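Local structure of trp repressor binding protein WrbA (Deinococcus radiodurans, 1YDG) at residues 38-43 / 66-71; 8-13 / 76-81; 118-123 / 136-141. The protein catalyses the reduction of quinones to quinols by NADH or NADPH, using one FMN per monomer of a homotetramer. One frame throughout, in Å; residues are numbered along the deposited sequence.

Interaction 1 (38-43 / 66-71)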
loop_
_atom_site.group_PDB
_atom_site.type_symbol
_atom_site.label_atom_id
_atom_site.label_comp_id
_atom_site.label_asym_id
_atom_site.label_seq_id
_atom_site.Cartn_x
_atom_site.Cartn_y
_atom_site.Cartn_z
ATOM N N VAL B 38 -14.790 -21.386 -18.123
ATOM C CA VAL B 38 -13.734 -21.257 -17.121
ATOM C C VAL B 38 -12.462 -22.039 -17.457
ATOM O O VAL B 38 -12.526 -23.198 -17.871
ATOM C CB VAL B 38 -14.239 -21.705 -15.733
ATOM C CG1 VAL B 38 -13.241 -21.334 -14.656
ATOM C CG2 VAL B 38 -15.620 -21.075 -15.421
ATOM N N ARG B 39 -11.316 -21.392 -17.272
ATOM C CA ARG B 39 -10.026 -22.091 -17.167
ATOM C C ARG B 39 -9.495 -21.968 -15.749
ATOM O O ARG B 39 -9.301 -20.867 -15.261
ATOM C CB ARG B 39 -8.983 -21.527 -18.132
ATOM C CG ARG B 39 -9.362 -21.713 -19.566
ATOM C CD ARG B 39 -8.258 -21.242 -20.495
ATOM N NE ARG B 39 -8.654 -21.454 -21.875
ATOM C CZ ARG B 39 -8.046 -20.937 -22.937
ATOM N NH1 ARG B 39 -6.958 -20.189 -22.805
ATOM N NH2 ARG B 39 -8.529 -21.201 -24.143
ATOM N N LEU B 40 -9.248 -23.106 -15.114
ATOM C CA LEU B 40 -8.495 -23.192 -13.880
ATOM C C LEU B 40 -7.054 -23.533 -14.223
ATOM O O LEU B 40 -6.786 -24.577 -14.818
ATOM C CB LEU B 40 -9.092 -24.284 -13.002
ATOM C CG LEU B 40 -8.414 -24.645 -11.683
ATOM C CD1 LEU B 40 -8.394 -23.441 -10.801
ATOM C CD2 LEU B 40 -9.175 -25.790 -11.019
ATOM N N LEU B 41 -6.137 -22.654 -13.834
ATOM C CA LEU B 41 -4.747 -22.668 -14.296
ATOM C C LEU B 41 -3.796 -22.478 -13.132
ATOM O O LEU B 41 -3.892 -21.509 -12.369
ATOM C CB LEU B 41 -4.529 -21.534 -15.299
ATOM C CG LEU B 41 -5.452 -21.557 -16.517
ATOM C CD1 LEU B 41 -5.533 -20.171 -17.112
ATOM C CD2 LEU B 41 -4.979 -22.571 -17.535
ATOM N N LYS B 42 -2.843 -23.383 -12.998
ATOM C CA LYS B 42 -1.869 -23.272 -11.913
ATOM C C LYS B 42 -0.640 -22.498 -12.365
ATOM O O LYS B 42 -0.214 -22.550 -13.540
ATOM C CB LYS B 42 -1.487 -24.663 -11.380
ATOM C CG LYS B 42 -0.632 -25.471 -12.322
ATOM C CD LYS B 42 -0.368 -26.893 -11.850
ATOM C CE LYS B 42 0.506 -27.639 -12.880
ATOM N NZ LYS B 42 0.284 -29.120 -12.879
ATOM N N VAL B 43 -0.045 -21.790 -11.415
ATOM C CA VAL B 43 1.199 -21.092 -11.652
ATOM C C VAL B 43 2.361 -22.089 -11.537
ATOM O O VAL B 43 2.487 -22.816 -10.555
ATOM C CB VAL B 43 1.387 -19.901 -10.652
ATOM C CG1 VAL B 43 2.790 -19.328 -10.726
ATOM C CG2 VAL B 43 0.357 -18.796 -10.901
ATOM N N LYS B 66 -1.684 -32.268 -10.618
ATOM C CA LYS B 66 -0.952 -32.722 -11.812
ATOM C C LYS B 66 -1.669 -32.492 -13.151
ATOM O O LYS B 66 -1.032 -32.150 -14.154
ATOM C CB LYS B 66 -0.584 -34.206 -11.673
ATOM C CG LYS B 66 0.281 -34.762 -12.835
ATOM C CD LYS B 66 0.894 -36.122 -12.466
ATOM C CE LYS B 66 1.367 -36.905 -13.698
ATOM N NZ LYS B 66 1.395 -38.399 -13.438
ATOM N N ASP B 67 -2.986 -32.664 -13.143
ATOM C CA ASP B 67 -3.809 -32.586 -14.345
ATOM C C ASP B 67 -4.279 -31.154 -14.611
ATOM O O ASP B 67 -4.868 -30.877 -15.653
ATOM C CB ASP B 67 -5.020 -33.522 -14.198
ATOM C CG ASP B 67 -4.610 -34.990 -14.033
ATOM O OD1 ASP B 67 -5.113 -35.680 -13.108
ATOM O OD2 ASP B 67 -3.753 -35.433 -14.814
ATOM N N VAL B 68 -4.014 -30.250 -13.671
ATOM C CA VAL B 68 -4.359 -28.837 -13.832
ATOM C C VAL B 68 -3.339 -28.177 -14.753
ATOM O O VAL B 68 -2.133 -28.192 -14.481
ATOM C CB VAL B 68 -4.426 -28.089 -12.464
ATOM C CG1 VAL B 68 -4.747 -26.609 -12.647
ATOM C CG2 VAL B 68 -5.479 -28.704 -11.577
ATOM N N PRO B 69 -3.814 -27.561 -15.834
ATOM C CA PRO B 69 -2.884 -26.900 -16.737
ATOM C C PRO B 69 -2.112 -25.740 -16.122
ATOM O O PRO B 69 -2.616 -25.038 -15.251
ATOM C CB PRO B 69 -3.780 -26.375 -17.866
ATOM C CG PRO B 69 -5.072 -27.013 -17.707
ATOM C CD PRO B 69 -5.208 -27.431 -16.281
ATOM N N GLU B 70 -0.892 -25.561 -16.609
ATOM C CA GLU B 70 -0.020 -24.495 -16.202
ATOM C C GLU B 70 -0.349 -23.198 -16.967
ATOM O O GLU B 70 -0.525 -23.195 -18.193
ATOM C CB GLU B 70 1.402 -24.921 -16.471
ATOM C CG GLU B 70 2.452 -23.994 -15.995
ATOM C CD GLU B 70 3.852 -24.539 -16.270
ATOM O OE1 GLU B 70 4.538 -23.932 -17.094
ATOM O OE2 GLU B 70 4.229 -25.579 -15.684
ATOM N N ALA B 71 -0.437 -22.104 -16.217
ATOM C CA ALA B 71 -0.797 -20.808 -16.767
ATOM C C ALA B 71 0.297 -20.257 -17.677
ATOM O O ALA B 71 1.492 -20.344 -17.373
ATOM C CB ALA B 71 -1.113 -19.818 -15.635
#
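Lys42 meets the loop 66-71 with both its backbone and its side chain. The tight part of the contact is a short piece of backbone pairing: Lys42 N donates to Pro69 O over 2.8 Å, and Ala71 N returns a bond of 2.7 Å to Lys42 O, the two straddling Glu70 in a single beta bridge. Both bonds are nearly straight at the hydrogen. Each acceptor also takes a CA-H...O contact, Pro69 O from Leu41 CA at 3.3 Å and Lys42 O from Glu70 CA. On the buried side, CB of Leu41 rests against CB of Ala71 at 3.8 Å. Ala71 also touches Val12 of strand 8-13 and Phe100 of helix 95-102. Strand 37-42 is an edge strand of the largely parallel sheet of this flavodoxin-like fold, paired with strand 8-13, and the loop between helices 56-64 and 73-78 adds a short bridge at its C-terminal end. Toward solvent the contact relies on side chains and a weaker bond. Pro69, itself exposed, crosses Leu41 at about a right angle, its CB on the leucine CD2, and brings CD to Leu40 O. Val68 sets CG1 on the same oxygen at 3.6 Å. CG of Lys42 sits between the backbone N and the carbonyl carbon (chi1 71°), and from there the extended chain runs past Val68 O; NZ reaches that oxygen in a weak bond of 3.0 Å and is also bonded to Met65 O. An alanine in place of Lys42 would probably leave the carbonyls of Val68 and Met65 without this ammonium donor and the outer part of the loop less firmly tied to the strand. Glu70 OE1 forms a salt bridge with Arg44, and the carboxylate does not touch the Lys42 ammonium.

Interaction 2 (8-13 / 76-81)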
loop_
_atom_site.group_PDB
_atom_site.type_symbol
_atom_site.label_atom_id
_atom_site.label_comp_id
_atom_site.label_asym_id
_atom_site.label_seq_id
_atom_site.Cartn_x
_atom_site.Cartn_y
_atom_site.Cartn_z
ATOM N N LYS B 8 -15.346 -15.294 -20.715
ATOM C CA LYS B 8 -14.152 -16.135 -20.599
ATOM C C LYS B 8 -13.412 -15.754 -19.325
ATOM O O LYS B 8 -12.919 -14.626 -19.211
ATOM C CB LYS B 8 -13.250 -15.944 -21.810
ATOM C CG LYS B 8 -13.863 -16.445 -23.113
ATOM C CD LYS B 8 -13.204 -15.799 -24.322
ATOM C CE LYS B 8 -13.777 -16.347 -25.657
ATOM N NZ LYS B 8 -15.263 -16.500 -25.643
ATOM N N LEU B 9 -13.339 -16.704 -18.389
ATOM C CA LEU B 9 -12.820 -16.472 -17.059
ATOM C C LEU B 9 -11.624 -17.353 -16.835
ATOM O O LEU B 9 -11.744 -18.566 -16.918
ATOM C CB LEU B 9 -13.898 -16.792 -16.006
ATOM C CG LEU B 9 -13.499 -16.783 -14.536
ATOM C CD1 LEU B 9 -13.138 -15.376 -14.021
ATOM C CD2 LEU B 9 -14.588 -17.426 -13.635
ATOM N N ALA B 10 -10.482 -16.738 -16.546
ATOM C CA ALA B 10 -9.261 -17.446 -16.163
ATOM C C ALA B 10 -9.002 -17.260 -14.681
ATOM O O ALA B 10 -8.870 -16.119 -14.212
ATOM C CB ALA B 10 -8.074 -16.922 -16.946
ATOM N N ILE B 11 -8.908 -18.377 -13.960
ATOM C CA ILE B 11 -8.487 -18.396 -12.553
ATOM C C ILE B 11 -7.046 -18.858 -12.544
ATOM O O ILE B 11 -6.776 -20.027 -12.845
ATOM C CB ILE B 11 -9.321 -19.378 -11.699
ATOM C CG1 ILE B 11 -10.835 -19.217 -11.933
ATOM C CG2 ILE B 11 -8.984 -19.244 -10.218
ATOM C CD1 ILE B 11 -11.368 -17.861 -11.659
ATOM N N VAL B 12 -6.126 -17.942 -12.239
ATOM C CA VAL B 12 -4.689 -18.224 -12.195
ATOM C C VAL B 12 -4.269 -18.173 -10.725
ATOM O O VAL B 12 -4.450 -17.146 -10.040
ATOM C CB VAL B 12 -3.854 -17.205 -13.008
ATOM C CG1 VAL B 12 -2.368 -17.530 -12.922
ATOM C CG2 VAL B 12 -4.298 -17.174 -14.446
ATOM N N PHE B 13 -3.784 -19.303 -10.224
ATOM C CA PHE B 13 -3.499 -19.447 -8.804
ATOM C C PHE B 13 -2.160 -20.128 -8.601
ATOM O O PHE B 13 -1.763 -21.018 -9.378
ATOM C CB PHE B 13 -4.612 -20.233 -8.095
ATOM C CG PHE B 13 -4.560 -21.713 -8.353
ATOM C CD1 PHE B 13 -3.933 -22.564 -7.447
ATOM C CD2 PHE B 13 -5.082 -22.236 -9.520
ATOM C CE1 PHE B 13 -3.850 -23.909 -7.690
ATOM C CE2 PHE B 13 -5.001 -23.598 -9.780
ATOM C CZ PHE B 13 -4.384 -24.434 -8.873
ATOM N N LEU B 76 -4.365 -15.170 -20.387
ATOM C CA LEU B 76 -4.869 -13.824 -20.089
ATOM C C LEU B 76 -5.324 -13.085 -21.350
ATOM O O LEU B 76 -6.280 -12.328 -21.290
ATOM C CB LEU B 76 -3.850 -13.000 -19.311
ATOM C CG LEU B 76 -3.281 -13.653 -18.045
ATOM C CD1 LEU B 76 -2.587 -12.627 -17.211
ATOM C CD2 LEU B 76 -4.335 -14.371 -17.211
ATOM N N GLU B 77 -4.643 -13.306 -22.484
ATOM C CA GLU B 77 -5.104 -12.759 -23.766
ATOM C C GLU B 77 -6.495 -13.302 -24.094
ATOM O O GLU B 77 -7.357 -12.575 -24.587
ATOM C CB GLU B 77 -4.110 -13.080 -24.883
ATOM C CG GLU B 77 -4.541 -12.601 -26.280
ATOM C CD GLU B 77 -3.492 -12.852 -27.385
ATOM O OE1 GLU B 77 -2.305 -13.097 -27.075
ATOM O OE2 GLU B 77 -3.872 -12.792 -28.586
ATOM N N TRP B 78 -6.706 -14.580 -23.819
ATOM C CA TRP B 78 -7.991 -15.227 -24.032
ATOM C C TRP B 78 -9.080 -14.705 -23.090
ATOM O O TRP B 78 -10.217 -14.492 -23.522
ATOM C CB TRP B 78 -7.853 -16.752 -23.874
ATOM C CG TRP B 78 -9.144 -17.511 -23.820
ATOM C CD1 TRP B 78 -9.913 -17.881 -24.864
ATOM C CD2 TRP B 78 -9.817 -17.974 -22.640
ATOM N NE1 TRP B 78 -11.033 -18.551 -24.420
ATOM C CE2 TRP B 78 -10.983 -18.637 -23.058
ATOM C CE3 TRP B 78 -9.534 -17.900 -21.263
ATOM C CZ2 TRP B 78 -11.875 -19.213 -22.164
ATOM C CZ3 TRP B 78 -10.412 -18.473 -20.387
ATOM C CH2 TRP B 78 -11.579 -19.112 -20.830
ATOM N N ALA B 79 -8.730 -14.524 -21.818
ATOM C CA ALA B 79 -9.692 -14.170 -20.782
ATOM C C ALA B 79 -10.313 -12.793 -21.007
ATOM O O ALA B 79 -9.702 -11.881 -21.541
ATOM C CB ALA B 79 -9.044 -14.231 -19.395
ATOM N N GLU B 80 -11.555 -12.668 -20.593
ATOM C CA GLU B 80 -12.182 -11.370 -20.487
ATOM C C GLU B 80 -12.232 -10.968 -19.021
ATOM O O GLU B 80 -12.305 -9.787 -18.701
ATOM C CB GLU B 80 -13.559 -11.440 -21.107
ATOM C CG GLU B 80 -13.500 -11.515 -22.609
ATOM C CD GLU B 80 -14.689 -12.199 -23.237
ATOM O OE1 GLU B 80 -15.330 -13.038 -22.593
ATOM O OE2 GLU B 80 -14.987 -11.889 -24.402
ATOM N N ALA B 81 -12.180 -11.969 -18.141
ATOM C CA ALA B 81 -12.185 -11.761 -16.711
ATOM C C ALA B 81 -11.079 -12.584 -16.086
ATOM O O ALA B 81 -10.970 -13.766 -16.348
ATOM C CB ALA B 81 -13.545 -12.150 -16.144
HETATM O O HOH W 1 -17.234 -14.302 -24.213
#
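Lys8 and Ala10, on the first strand of the flavodoxin-like sheet, pair with the turn by which helix 73-78 leads into the parallel strand 81-89. Backbone bonds set the register. Lys8 O is gripped by two donors, Glu80 N at 2.8 Å and Ala81 N at 3.0 Å, with Glu80 N standing 23° from the carbonyl plane. Ala10 N then donates to Ala81 O, and with Ala81 N to Lys8 O it brackets Leu9 in a parallel bridge. Leu9 CA adds a CA-H...O contact to the same Ala81 oxygen.

Among the side-chain and ring contacts, the aliphatic chain of Lys8 lies across the Trp78 indole at about a right angle. CG of Trp78, anti to its backbone N, places the ring beside this chain. Lys8 CB stands over the six-membered ring, 3.6 Å from the centroid and 15° off the normal, a CH-pi contact, while CD comes to 3.5 Å from Trp78 NE1. Arg39 of strand 37-42 makes a cation-pi contact with the same indole. Deeper in, CB of Ala10 meets CB of Ala79 at 3.8 Å, the side chains of Val12 and Leu76 cross at about a right angle, CG2 against CD2, and Leu9 CD1 packs on Ala81 CB on the sheet face covered by helix 180-204.

At the partly exposed end Lys8 NZ and Glu80 OE1 are near but not in contact; a water links them, donating to OE1 and weakly accepting from NZ. That same OE1 takes Lys8 N at 2.9 Å on its anti side, 19° out of the carboxylate plane.

Interaction 3 (118-123 / 136-141)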
loop_
_atom_site.group_PDB
_atom_site.type_symbol
_atom_site.label_atom_id
_atom_site.label_comp_id
_atom_site.label_asym_id
_atom_site.label_seq_id
_atom_site.Cartn_x
_atom_site.Cartn_y
_atom_site.Cartn_z
ATOM N N PHE B 118 -10.497 -7.743 -13.328
ATOM C CA PHE B 118 -9.498 -8.306 -12.459
ATOM C C PHE B 118 -9.938 -8.246 -11.014
ATOM O O PHE B 118 -10.333 -7.186 -10.527
ATOM C CB PHE B 118 -8.209 -7.525 -12.552
ATOM C CG PHE B 118 -7.095 -8.129 -11.758
ATOM C CD1 PHE B 118 -6.314 -9.143 -12.307
ATOM C CD2 PHE B 118 -6.850 -7.727 -10.450
ATOM C CE1 PHE B 118 -5.274 -9.722 -11.569
ATOM C CE2 PHE B 118 -5.816 -8.296 -9.705
ATOM C CZ PHE B 118 -5.032 -9.310 -10.265
ATOM N N SER B 119 -9.836 -9.379 -10.325
ATOM C CA SER B 119 -9.925 -9.399 -8.861
ATOM C C SER B 119 -8.930 -10.427 -8.335
ATOM O O SER B 119 -8.316 -11.167 -9.112
ATOM C CB SER B 119 -11.344 -9.715 -8.396
ATOM O OG SER B 119 -11.600 -11.097 -8.412
ATOM N N ALA B 120 -8.730 -10.440 -7.025
ATOM C CA ALA B 120 -7.676 -11.247 -6.449
ATOM C C ALA B 120 -8.093 -11.902 -5.139
ATOM O O ALA B 120 -9.043 -11.477 -4.492
ATOM C CB ALA B 120 -6.423 -10.389 -6.251
ATOM N N MET B 121 -7.367 -12.950 -4.771
ATOM C CA MET B 121 -7.631 -13.743 -3.569
ATOM C C MET B 121 -6.304 -14.134 -2.976
ATOM O O MET B 121 -5.276 -14.166 -3.673
ATOM C CB MET B 121 -8.402 -15.032 -3.879
ATOM C CG MET B 121 -9.742 -14.847 -4.546
ATOM S SD MET B 121 -10.654 -16.399 -4.800
ATOM C CE MET B 121 -9.468 -17.409 -5.638
ATOM N N THR B 122 -6.316 -14.419 -1.684
ATOM C CA THR B 122 -5.095 -14.786 -0.994
ATOM C C THR B 122 -5.319 -15.657 0.249
ATOM O O THR B 122 -6.457 -15.966 0.628
ATOM C CB THR B 122 -4.306 -13.500 -0.625
ATOM O OG1 THR B 122 -2.963 -13.830 -0.250
ATOM C CG2 THR B 122 -5.016 -12.724 0.495
ATOM N N SER B 123 -4.210 -16.035 0.873
ATOM C CA SER B 123 -4.227 -16.681 2.191
ATOM C C SER B 123 -2.948 -16.456 2.985
ATOM O O SER B 123 -1.898 -16.150 2.421
ATOM C CB SER B 123 -4.426 -18.182 2.045
ATOM O OG SER B 123 -3.378 -18.724 1.285
ATOM N N GLN B 136 -3.527 -6.024 -2.257
ATOM C CA GLN B 136 -3.179 -4.693 -2.735
ATOM C C GLN B 136 -2.077 -4.726 -3.801
ATOM O O GLN B 136 -2.203 -4.091 -4.842
ATOM C CB GLN B 136 -2.721 -3.814 -1.579
ATOM C CG GLN B 136 -2.163 -2.446 -2.011
ATOM C CD GLN B 136 -1.699 -1.579 -0.809
ATOM O OE1 GLN B 136 -0.675 -1.858 -0.164
ATOM N NE2 GLN B 136 -2.438 -0.523 -0.540
ATOM N N THR B 137 -0.995 -5.446 -3.533
ATOM C CA THR B 137 0.110 -5.515 -4.498
ATOM C C THR B 137 -0.358 -6.097 -5.831
ATOM O O THR B 137 0.106 -5.686 -6.902
ATOM C CB THR B 137 1.300 -6.330 -3.985
ATOM O OG1 THR B 137 0.910 -7.689 -3.768
ATOM C CG2 THR B 137 1.823 -5.772 -2.686
ATOM N N LEU B 138 -1.297 -7.031 -5.766
ATOM C CA LEU B 138 -1.843 -7.661 -6.976
ATOM C C LEU B 138 -2.744 -6.714 -7.770
ATOM O O LEU B 138 -2.685 -6.679 -9.011
ATOM C CB LEU B 138 -2.580 -8.953 -6.611
ATOM C CG LEU B 138 -1.672 -10.095 -6.128
ATOM C CD1 LEU B 138 -2.511 -11.285 -5.682
ATOM C CD2 LEU B 138 -0.646 -10.534 -7.213
ATOM N N TYR B 139 -3.564 -5.934 -7.061
ATOM C CA TYR B 139 -4.375 -4.925 -7.723
ATOM C C TYR B 139 -3.508 -3.833 -8.333
ATOM O O TYR B 139 -3.792 -3.399 -9.470
ATOM C CB TYR B 139 -5.452 -4.308 -6.805
ATOM C CG TYR B 139 -6.604 -5.245 -6.523
ATOM C CD1 TYR B 139 -7.604 -5.478 -7.466
ATOM C CD2 TYR B 139 -6.703 -5.896 -5.304
ATOM C CE1 TYR B 139 -8.627 -6.348 -7.217
ATOM C CE2 TYR B 139 -7.748 -6.786 -5.050
ATOM C CZ TYR B 139 -8.705 -6.995 -5.995
ATOM O OH TYR B 139 -9.738 -7.874 -5.729
ATOM N N MET B 140 -2.466 -3.390 -7.609
ATOM C CA MET B 140 -1.586 -2.331 -8.143
ATOM C C MET B 140 -0.949 -2.766 -9.476
ATOM O O MET B 140 -0.895 -1.985 -10.426
ATOM C CB MET B 140 -0.495 -1.908 -7.164
ATOM C CG MET B 140 -0.973 -1.206 -5.881
ATOM S SD MET B 140 -2.156 0.160 -6.035
ATOM C CE MET B 140 -3.676 -0.703 -5.683
ATOM N N THR B 141 -0.471 -4.005 -9.529
ATOM C CA THR B 141 0.047 -4.606 -10.784
ATOM C C THR B 141 -0.970 -4.560 -11.919
ATOM O O THR B 141 -0.647 -4.184 -13.060
ATOM C CB THR B 141 0.516 -6.077 -10.519
ATOM O OG1 THR B 141 1.743 -6.028 -9.785
ATOM C CG2 THR B 141 0.730 -6.857 -11.799
#
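Phe118 has CG anti to its backbone N (chi1 -175°) and Tyr139 has CG anti to its carbonyl carbon (chi1 -73°), and the two rings meet between strand 117-124 and helix 131-144. They form an offset edge-to-face pair, planes at 87° and centroids 5.7 Å apart: the edge of Phe118 is turned to the face of Tyr139, with Phe118 CD2 3.8 Å from Tyr139 CD1. CE2 of Phe118 also lies 3.6 Å from the carbonyl oxygen of Leu138. Farther out on the tyrosine, OH accepts the backbone N-H of Ala120 in a bent bond of 3.0 Å, and it is bonded to Tyr167 O as well, so this buried hydroxyl joins the strand to a distant loop. CB of Ala120 touches Tyr139 CE2 and, at 4.1 Å, CD1 of Leu138. Beyond the helix, Gln136 packs on Gln136 of neighbouring subunits and hydrogen-bonds to Gln136 of another. The segments 118-123 and 136-141 run nearly antiparallel, their axes 8.3 Å apart at closest, as expected within a beta-alpha-beta unit, here completed by strand 148-149; the strand carries Ser123 of the FMN site in this flavodoxin-like fold.

All three contacts reach the same sheet. Interactions 1 and 2 touch directly, because strands 37-42 and 8-13 are neighbours: Val43 N approaches Phe13 O at 2.8 Å, a probable hydrogen bond. Interaction 1 is nested within the chain loop closed by interaction 2; interaction 3 follows both and touches neither. Interaction 1 is partly buried at the sheet's margin, whereas interactions 2 and 3 are buried. The first two each combine main-chain bonds with the contacts of a lysine side chain at their more open ends, while 118-123 / 136-141 relies on aromatic and aliphatic side chains and one tyrosine hydroxyl, its helix also facing other subunits.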